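Local structure of oligogalacturonate lyase (Vibrio parahaemolyticus RIMD 2210633, 3C5M) at residues A[5-10]-A[70-75]; A[22-27]-A[379-384]; A[334-339]-A[365-370]. The protein probably cleaves short oligogalacturonides, fragments of pectin, by a lyase reaction, and carries a manganese(II) ion in a seven-bladed beta-propeller. All blocks are in the same frame, centred on the assembly; numbering follows the deposited sequence.

In the fold
From the N terminus, residues 5-10 open contact 1 and residues 22-27 open contact 2 before the first pairing is complete. The chain then runs through strands 49-54 and 61-66, and residues 70-75 close contact 1, so the two contacts cross along the sequence; they touch where the Leu9 side chain packs on the backbone carbonyl of Leu26. After the intervening blades, 334-339 and 365-370 form contact 3, nested inside the far larger loop that 379-384 closes as contact 2. Contact 1 adds an edge strand to one blade, contact 2 joins strands from near the two chain ends within another blade, and contact 3 packs that blade against the preceding sheet.

Contact 1: A[5-10]-A[70-75]; sequences DVITLN and QQAVQL
Leu9 N donates to Gln70 O at 2.7 Å, nearly along the C=O axis and almost straight (N-H...O 172°), tying the turn after strand 6-8 to the residue just before strand 71-74. Further along, Ile7 and Ala72 are a hydrogen-bonded antiparallel pair, Ile7 N to Ala72 O and Ala72 N to Ile7 O. Gln74 N reaches Asp5 O at 2.9 Å, and backbone bonding continues from Gln74 to Gly4. Strand 6-8 is an outermost strand of its five-stranded propeller sheet, laid against strand 71-74, which is itself bonded to strand 61-66. On one face Ile7 covers Ala72: its CG1, held between the backbone N and the carbonyl carbon (chi1 53°), lies 3.6 Å from Ala72 CB, with CD1 following at 3.9 Å. Leu9 reaches toward the same methyl with CD1, which stays 4.5 Å from Ala72 CB. Val6, Thr8, Gln71 and Val73 occupy the other face. There Gln71 and Thr8 run side by side, pointing the same way, and Gln71 NE2 gives a weak bond to Thr8 OG1 at 3.4 Å; Val6 CG1 lies 4.0 Å from Gln71 CB. The side chains of Asp5 and Gln74 also lie alongside each other, the carboxylate and amide planes 65° apart, and Asp5 OD2 and Gln74 OE1 are both hydrogen-bonded to the backbone N of Ala2.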
# COMPACT_ATOMS: atom_id res chain seq x y z
N ASP A 5 -17.05 -9.23 18.35
CA ASP A 5 -17.04 -10.69 18.31
C ASP A 5 -15.63 -11.23 18.09
O ASP A 5 -14.74 -10.54 17.60
CB ASP A 5 -17.95 -11.23 17.20
CG ASP A 5 -19.40 -10.91 17.44
OD1 ASP A 5 -19.80 -10.75 18.62
OD2 ASP A 5 -20.16 -10.83 16.45
N VAL A 6 -15.45 -12.50 18.46
CA VAL A 6 -14.16 -13.16 18.32
C VAL A 6 -14.29 -14.41 17.48
O VAL A 6 -15.30 -15.11 17.55
CB VAL A 6 -13.62 -13.55 19.69
CG1 VAL A 6 -12.27 -14.22 19.54
CG2 VAL A 6 -13.52 -12.32 20.56
N ILE A 7 -13.27 -14.70 16.68
CA ILE A 7 -13.29 -15.90 15.86
C ILE A 7 -11.97 -16.64 16.02
O ILE A 7 -10.90 -16.04 15.97
CB ILE A 7 -13.50 -15.57 14.36
CG1 ILE A 7 -12.48 -14.54 13.89
CG2 ILE A 7 -14.91 -15.06 14.13
CD1 ILE A 7 -12.65 -14.17 12.43
N THR A 8 -12.06 -17.94 16.24
CA THR A 8 -10.86 -18.75 16.39
C THR A 8 -10.48 -19.36 15.04
O THR A 8 -11.29 -20.03 14.40
CB THR A 8 -11.09 -19.84 17.44
OG1 THR A 8 -11.38 -19.22 18.70
CG2 THR A 8 -9.86 -20.71 17.58
N LEU A 9 -9.25 -19.10 14.60
CA LEU A 9 -8.77 -19.58 13.31
C LEU A 9 -7.80 -20.74 13.41
O LEU A 9 -7.24 -21.00 14.48
CB LEU A 9 -8.08 -18.43 12.55
CG LEU A 9 -8.86 -17.13 12.39
CD1 LEU A 9 -7.99 -16.10 11.71
CD2 LEU A 9 -10.13 -17.39 11.57
N ASN A 10 -7.61 -21.43 12.29
CA ASN A 10 -6.70 -22.58 12.21
C ASN A 10 -5.53 -22.21 11.30
O ASN A 10 -5.75 -21.79 10.16
CB ASN A 10 -7.42 -23.79 11.62
CG ASN A 10 -8.21 -24.55 12.66
OD1 ASN A 10 -8.75 -23.96 13.60
ND2 ASN A 10 -8.29 -25.86 12.50
N GLN A 70 -4.34 -17.17 17.74
CA GLN A 70 -5.10 -17.58 16.59
C GLN A 70 -6.53 -17.10 16.68
O GLN A 70 -7.41 -17.65 16.02
CB GLN A 70 -5.05 -19.09 16.43
CG GLN A 70 -3.65 -19.55 16.09
CD GLN A 70 -3.59 -20.98 15.65
OE1 GLN A 70 -2.56 -21.46 15.23
NE2 GLN A 70 -4.72 -21.67 15.74
N GLN A 71 -6.77 -16.08 17.49
CA GLN A 71 -8.11 -15.50 17.63
C GLN A 71 -8.14 -14.10 17.04
O GLN A 71 -7.22 -13.32 17.21
CB GLN A 71 -8.52 -15.46 19.10
CG GLN A 71 -8.63 -16.84 19.69
CD GLN A 71 -9.14 -16.81 21.11
OE1 GLN A 71 -8.71 -15.97 21.91
NE2 GLN A 71 -10.04 -17.73 21.44
N ALA A 72 -9.21 -13.81 16.32
CA ALA A 72 -9.36 -12.51 15.69
C ALA A 72 -10.62 -11.84 16.20
O ALA A 72 -11.66 -12.48 16.35
CB ALA A 72 -9.45 -12.69 14.18
N VAL A 73 -10.53 -10.55 16.47
CA VAL A 73 -11.69 -9.81 16.95
C VAL A 73 -12.18 -8.88 15.84
O VAL A 73 -11.38 -8.31 15.10
CB VAL A 73 -11.33 -9.00 18.22
CG1 VAL A 73 -10.08 -8.16 17.99
CG2 VAL A 73 -12.49 -8.10 18.60
N GLN A 74 -13.49 -8.75 15.73
CA GLN A 74 -14.06 -7.89 14.72
C GLN A 74 -13.91 -6.44 15.17
O GLN A 74 -14.40 -6.05 16.23
CB GLN A 74 -15.54 -8.22 14.50
CG GLN A 74 -16.06 -7.92 13.10
CD GLN A 74 -17.56 -8.15 12.96
OE1 GLN A 74 -18.11 -9.14 13.47
NE2 GLN A 74 -18.23 -7.23 12.27
N LEU A 75 -13.22 -5.65 14.35
CA LEU A 75 -12.95 -4.24 14.64
C LEU A 75 -14.08 -3.33 14.20
O LEU A 75 -14.49 -2.44 14.94
CB LEU A 75 -11.65 -3.82 13.95
CG LEU A 75 -10.36 -3.88 14.76
CD1 LEU A 75 -10.42 -5.00 15.78
CD2 LEU A 75 -9.19 -4.04 13.82

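Contact 2: A[22-27]-A[379-384]; sequences KVTRLT and IADVPE
Strands 22-25 and 379-381 run antiparallel, their axes 4.7 Å apart at the closest and their directions 159° apart. Thr24 and Ile379 are the hydrogen-bonded pair: Ile379 N reaches Thr24 O at 2.9 Å, whereas Thr24 N approaches Ile379 O from 38° above the plane of that carbonyl, at 3.1 Å. Asp381 N adds a third bond, to Lys22 O. At the non-hydrogen-bonded pair, Val23 CG2 meets Ala380 CB at 3.9 Å. On the face of Thr24 and Ile379, Leu26 crosses Ile379 at about a right angle, and its CD2 touches both CG1 and CD1 of Ile379, each at 3.6 Å. Lys22 bends at chi3 (-70°), which brings CE to 3.9 Å from Asp381 OD2; NZ stays 4.3 Å from Asp381 OD2, too far for an ion pair in contact, though the opposite charges may still attract. Pairing a strand from near the N terminus with the last strand is the ring closure, or velcro, of beta-propellers. Strand 22-25 lies between 12-15 and 376-381 in the sheet, and strand 364-369 flanks 376-381 on its far edge. Strand 334-337 of the preceding sheet packs Leu335 and Cys336 against Ala380, and Cys336 also against Val23.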
# COMPACT_ATOMS: atom_id res chain seq x y z
N LYS A 22 8.75 -22.61 3.90
CA LYS A 22 7.50 -22.81 4.62
C LYS A 22 6.55 -21.63 4.44
O LYS A 22 6.96 -20.47 4.45
CB LYS A 22 7.76 -23.03 6.12
CG LYS A 22 8.25 -24.41 6.47
CD LYS A 22 8.30 -24.66 7.96
CE LYS A 22 9.40 -23.87 8.64
NZ LYS A 22 9.40 -24.10 10.12
N VAL A 23 5.28 -21.96 4.26
CA VAL A 23 4.24 -20.97 4.06
C VAL A 23 3.04 -21.37 4.90
O VAL A 23 2.56 -22.50 4.82
CB VAL A 23 3.76 -20.90 2.62
CG1 VAL A 23 2.63 -19.92 2.52
CG2 VAL A 23 4.91 -20.50 1.72
N THR A 24 2.53 -20.43 5.68
CA THR A 24 1.40 -20.74 6.52
C THR A 24 0.20 -19.86 6.21
O THR A 24 0.33 -18.65 6.05
CB THR A 24 1.85 -20.68 8.01
OG1 THR A 24 0.73 -20.43 8.86
CG2 THR A 24 2.93 -19.64 8.19
N ARG A 25 -0.97 -20.48 6.11
CA ARG A 25 -2.23 -19.79 5.80
C ARG A 25 -2.92 -19.39 7.11
O ARG A 25 -3.17 -20.23 7.97
CB ARG A 25 -3.14 -20.74 5.00
CG ARG A 25 -4.28 -20.07 4.28
CD ARG A 25 -5.36 -21.05 3.88
NE ARG A 25 -6.04 -21.61 5.05
CZ ARG A 25 -6.06 -22.90 5.35
NH1 ARG A 25 -5.44 -23.77 4.56
NH2 ARG A 25 -6.68 -23.32 6.44
N LEU A 26 -3.24 -18.10 7.25
CA LEU A 26 -3.87 -17.60 8.47
C LEU A 26 -5.39 -17.65 8.47
O LEU A 26 -6.01 -17.93 9.50
CB LEU A 26 -3.44 -16.15 8.72
CG LEU A 26 -1.99 -15.81 9.05
CD1 LEU A 26 -1.47 -16.79 10.07
CD2 LEU A 26 -1.14 -15.83 7.81
N THR A 27 -6.00 -17.36 7.32
CA THR A 27 -7.45 -17.35 7.21
C THR A 27 -8.05 -18.60 6.56
O THR A 27 -7.36 -19.33 5.83
CB THR A 27 -7.90 -16.08 6.45
OG1 THR A 27 -7.29 -16.04 5.15
CG2 THR A 27 -7.48 -14.84 7.22
N ILE A 379 1.56 -16.16 5.19
CA ILE A 379 2.79 -15.56 5.66
C ILE A 379 3.87 -16.57 5.30
O ILE A 379 3.90 -17.68 5.83
CB ILE A 379 2.80 -15.35 7.19
CG1 ILE A 379 1.97 -14.12 7.56
CG2 ILE A 379 4.23 -15.15 7.68
CD1 ILE A 379 1.74 -13.97 9.02
N ALA A 380 4.76 -16.18 4.39
CA ALA A 380 5.83 -17.07 3.97
C ALA A 380 7.07 -16.81 4.82
O ALA A 380 7.49 -15.66 4.98
CB ALA A 380 6.15 -16.85 2.50
N ASP A 381 7.66 -17.87 5.36
CA ASP A 381 8.87 -17.75 6.16
C ASP A 381 9.97 -17.21 5.27
O ASP A 381 9.88 -17.30 4.06
CB ASP A 381 9.27 -19.12 6.72
CG ASP A 381 8.57 -19.44 8.04
OD1 ASP A 381 7.34 -19.20 8.17
OD2 ASP A 381 9.26 -19.95 8.96
N VAL A 382 10.99 -16.62 5.88
CA VAL A 382 12.11 -16.09 5.11
C VAL A 382 13.42 -16.49 5.76
O VAL A 382 13.95 -15.76 6.60
CB VAL A 382 12.08 -14.55 5.00
CG1 VAL A 382 13.25 -14.06 4.16
CG2 VAL A 382 10.77 -14.10 4.38
N PRO A 383 13.95 -17.65 5.38
CA PRO A 383 15.21 -18.16 5.93
C PRO A 383 16.36 -17.16 5.84
O PRO A 383 16.31 -16.22 5.05
CB PRO A 383 15.45 -19.43 5.11
CG PRO A 383 14.76 -19.13 3.82
CD PRO A 383 13.48 -18.50 4.28
N GLU A 384 17.39 -17.37 6.65
CA GLU A 384 18.53 -16.46 6.66
C GLU A 384 19.23 -16.37 5.32
O GLU A 384 19.82 -15.34 4.99
CB GLU A 384 19.51 -16.87 7.76
CG GLU A 384 18.92 -16.75 9.17
CD GLU A 384 18.35 -15.35 9.47
OE1 GLU A 384 19.09 -14.35 9.28
OE2 GLU A 384 17.18 -15.27 9.90

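Contact 3: A[334-339]-A[365-370]; sequences KLCKHS and VLFTSD
Two neighbouring propeller blades pack together where Leu335, Cys336 and His338 meet Val365, Phe367 and Ser369, in a buried seam in the neighbourhood of the manganese site. The segments 334-339 and 365-370 run almost in the same direction, 10° apart, yet no backbone-to-backbone bond joins them; side chains and one hydroxyl-to-carbonyl bond make the contact. The polar link is Ser369 OG, which donates to His338 O at 2.6 Å, with the donor tilted 22° from the carbonyl plane. The hydroxyl reaches across because OG stands anti to the backbone N (chi1 -174°), and it also takes a weak bond from Phe371 N. Next to it, His338 turns its CB to Phe367, 3.8 Å from CE1 of the ring, while the imidazole heads off from that ring: NE2 bonds to Gly301 O, and ND1 accepts a weak bond from Thr340 N. The imidazole is therefore tied to its own side of the seam. Strand 334-337 is an outermost strand of the sheet that begins with strand 285-290, and strand 364-369 belongs to the sheet that closes the ring, so the contact is the face-to-face packing of successive blades in the beta-propeller. Cys336 SG approaches the Phe367 ring obliquely, 4.3 Å from CE2 and 5.2 Å from the ring centroid, as a sulfur-aromatic contact. Farther along, Leu335 and Val365 lie alongside each other, pointing opposite ways, with Leu335 CD1 at 3.8 Å from Val365 CG2. Leu322 of strand 321-326 also touches Phe367, and Val298 of strand 296-301 touches Val365. The side chain of Phe367 lies about 6 Å from that of His355, a manganese ligand, and about 11 Å from the bound manganese ion.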
# COMPACT_ATOMS: atom_id res chain seq x y z
N LYS A 334 13.96 -16.16 -5.59
CA LYS A 334 12.59 -16.63 -5.43
C LYS A 334 12.38 -17.14 -4.02
O LYS A 334 13.07 -18.04 -3.59
CB LYS A 334 12.28 -17.76 -6.41
CG LYS A 334 12.23 -17.34 -7.87
CD LYS A 334 11.67 -18.48 -8.72
CE LYS A 334 11.56 -18.11 -10.20
NZ LYS A 334 12.88 -17.86 -10.86
N LEU A 335 11.41 -16.56 -3.30
CA LEU A 335 11.13 -16.96 -1.91
C LEU A 335 10.27 -18.21 -1.93
O LEU A 335 10.68 -19.29 -1.55
CB LEU A 335 10.39 -15.86 -1.15
CG LEU A 335 10.59 -15.74 0.37
CD1 LEU A 335 9.43 -14.96 0.99
CD2 LEU A 335 10.69 -17.12 1.00
N CYS A 336 9.03 -18.02 -2.36
CA CYS A 336 8.11 -19.12 -2.44
C CYS A 336 7.22 -18.76 -3.60
O CYS A 336 7.57 -17.91 -4.42
CB CYS A 336 7.28 -19.26 -1.16
SG CYS A 336 6.11 -17.92 -0.87
N LYS A 337 6.06 -19.38 -3.65
CA LYS A 337 5.15 -19.14 -4.75
C LYS A 337 3.81 -18.64 -4.22
O LYS A 337 3.30 -19.18 -3.25
CB LYS A 337 5.01 -20.45 -5.53
CG LYS A 337 4.37 -20.33 -6.89
CD LYS A 337 4.70 -21.53 -7.79
CE LYS A 337 4.17 -22.86 -7.25
NZ LYS A 337 5.05 -23.45 -6.19
N HIS A 338 3.26 -17.59 -4.83
CA HIS A 338 1.97 -17.06 -4.42
C HIS A 338 0.86 -17.57 -5.32
O HIS A 338 -0.29 -17.69 -4.90
CB HIS A 338 1.98 -15.51 -4.39
CG HIS A 338 2.15 -14.86 -5.73
ND1 HIS A 338 1.18 -14.92 -6.72
CD2 HIS A 338 3.17 -14.13 -6.25
CE1 HIS A 338 1.61 -14.25 -7.78
NE2 HIS A 338 2.81 -13.76 -7.52
N SER A 339 1.20 -17.88 -6.57
CA SER A 339 0.25 -18.41 -7.55
C SER A 339 -1.13 -17.78 -7.44
O SER A 339 -2.11 -18.46 -7.12
CB SER A 339 0.10 -19.93 -7.38
OG SER A 339 1.31 -20.61 -7.66
N VAL A 365 6.97 -12.97 5.19
CA VAL A 365 6.37 -12.07 4.23
C VAL A 365 4.89 -12.39 4.20
O VAL A 365 4.49 -13.54 3.98
CB VAL A 365 6.93 -12.26 2.82
CG1 VAL A 365 6.08 -11.49 1.82
CG2 VAL A 365 8.36 -11.78 2.76
N LEU A 366 4.08 -11.36 4.44
CA LEU A 366 2.62 -11.46 4.47
C LEU A 366 2.15 -11.10 3.09
O LEU A 366 2.70 -10.19 2.48
CB LEU A 366 2.05 -10.45 5.46
CG LEU A 366 0.55 -10.33 5.60
CD1 LEU A 366 0.02 -11.49 6.45
CD2 LEU A 366 0.22 -8.99 6.27
N PHE A 367 1.14 -11.81 2.61
CA PHE A 367 0.59 -11.54 1.27
C PHE A 367 -0.75 -12.23 1.08
O PHE A 367 -1.11 -13.12 1.84
CB PHE A 367 1.58 -12.00 0.20
CG PHE A 367 1.80 -13.49 0.15
CD1 PHE A 367 0.99 -14.29 -0.64
CD2 PHE A 367 2.81 -14.08 0.87
CE1 PHE A 367 1.19 -15.66 -0.71
CE2 PHE A 367 3.02 -15.46 0.80
CZ PHE A 367 2.21 -16.25 0.01
N THR A 368 -1.49 -11.80 0.05
CA THR A 368 -2.80 -12.38 -0.24
C THR A 368 -2.71 -13.29 -1.45
O THR A 368 -1.86 -13.10 -2.31
CB THR A 368 -3.86 -11.31 -0.60
OG1 THR A 368 -3.94 -10.33 0.43
CG2 THR A 368 -5.23 -11.96 -0.77
N SER A 369 -3.59 -14.29 -1.52
CA SER A 369 -3.64 -15.16 -2.69
C SER A 369 -4.95 -15.93 -2.74
O SER A 369 -5.55 -16.20 -1.71
CB SER A 369 -2.49 -16.16 -2.72
OG SER A 369 -2.55 -16.86 -3.96
N ASP A 370 -5.40 -16.27 -3.94
CA ASP A 370 -6.63 -17.03 -4.05
C ASP A 370 -6.40 -18.36 -4.75
O ASP A 370 -7.32 -18.93 -5.33
CB ASP A 370 -7.70 -16.24 -4.81
CG ASP A 370 -7.30 -15.95 -6.26
OD1 ASP A 370 -8.16 -15.40 -7.01
OD2 ASP A 370 -6.15 -16.26 -6.64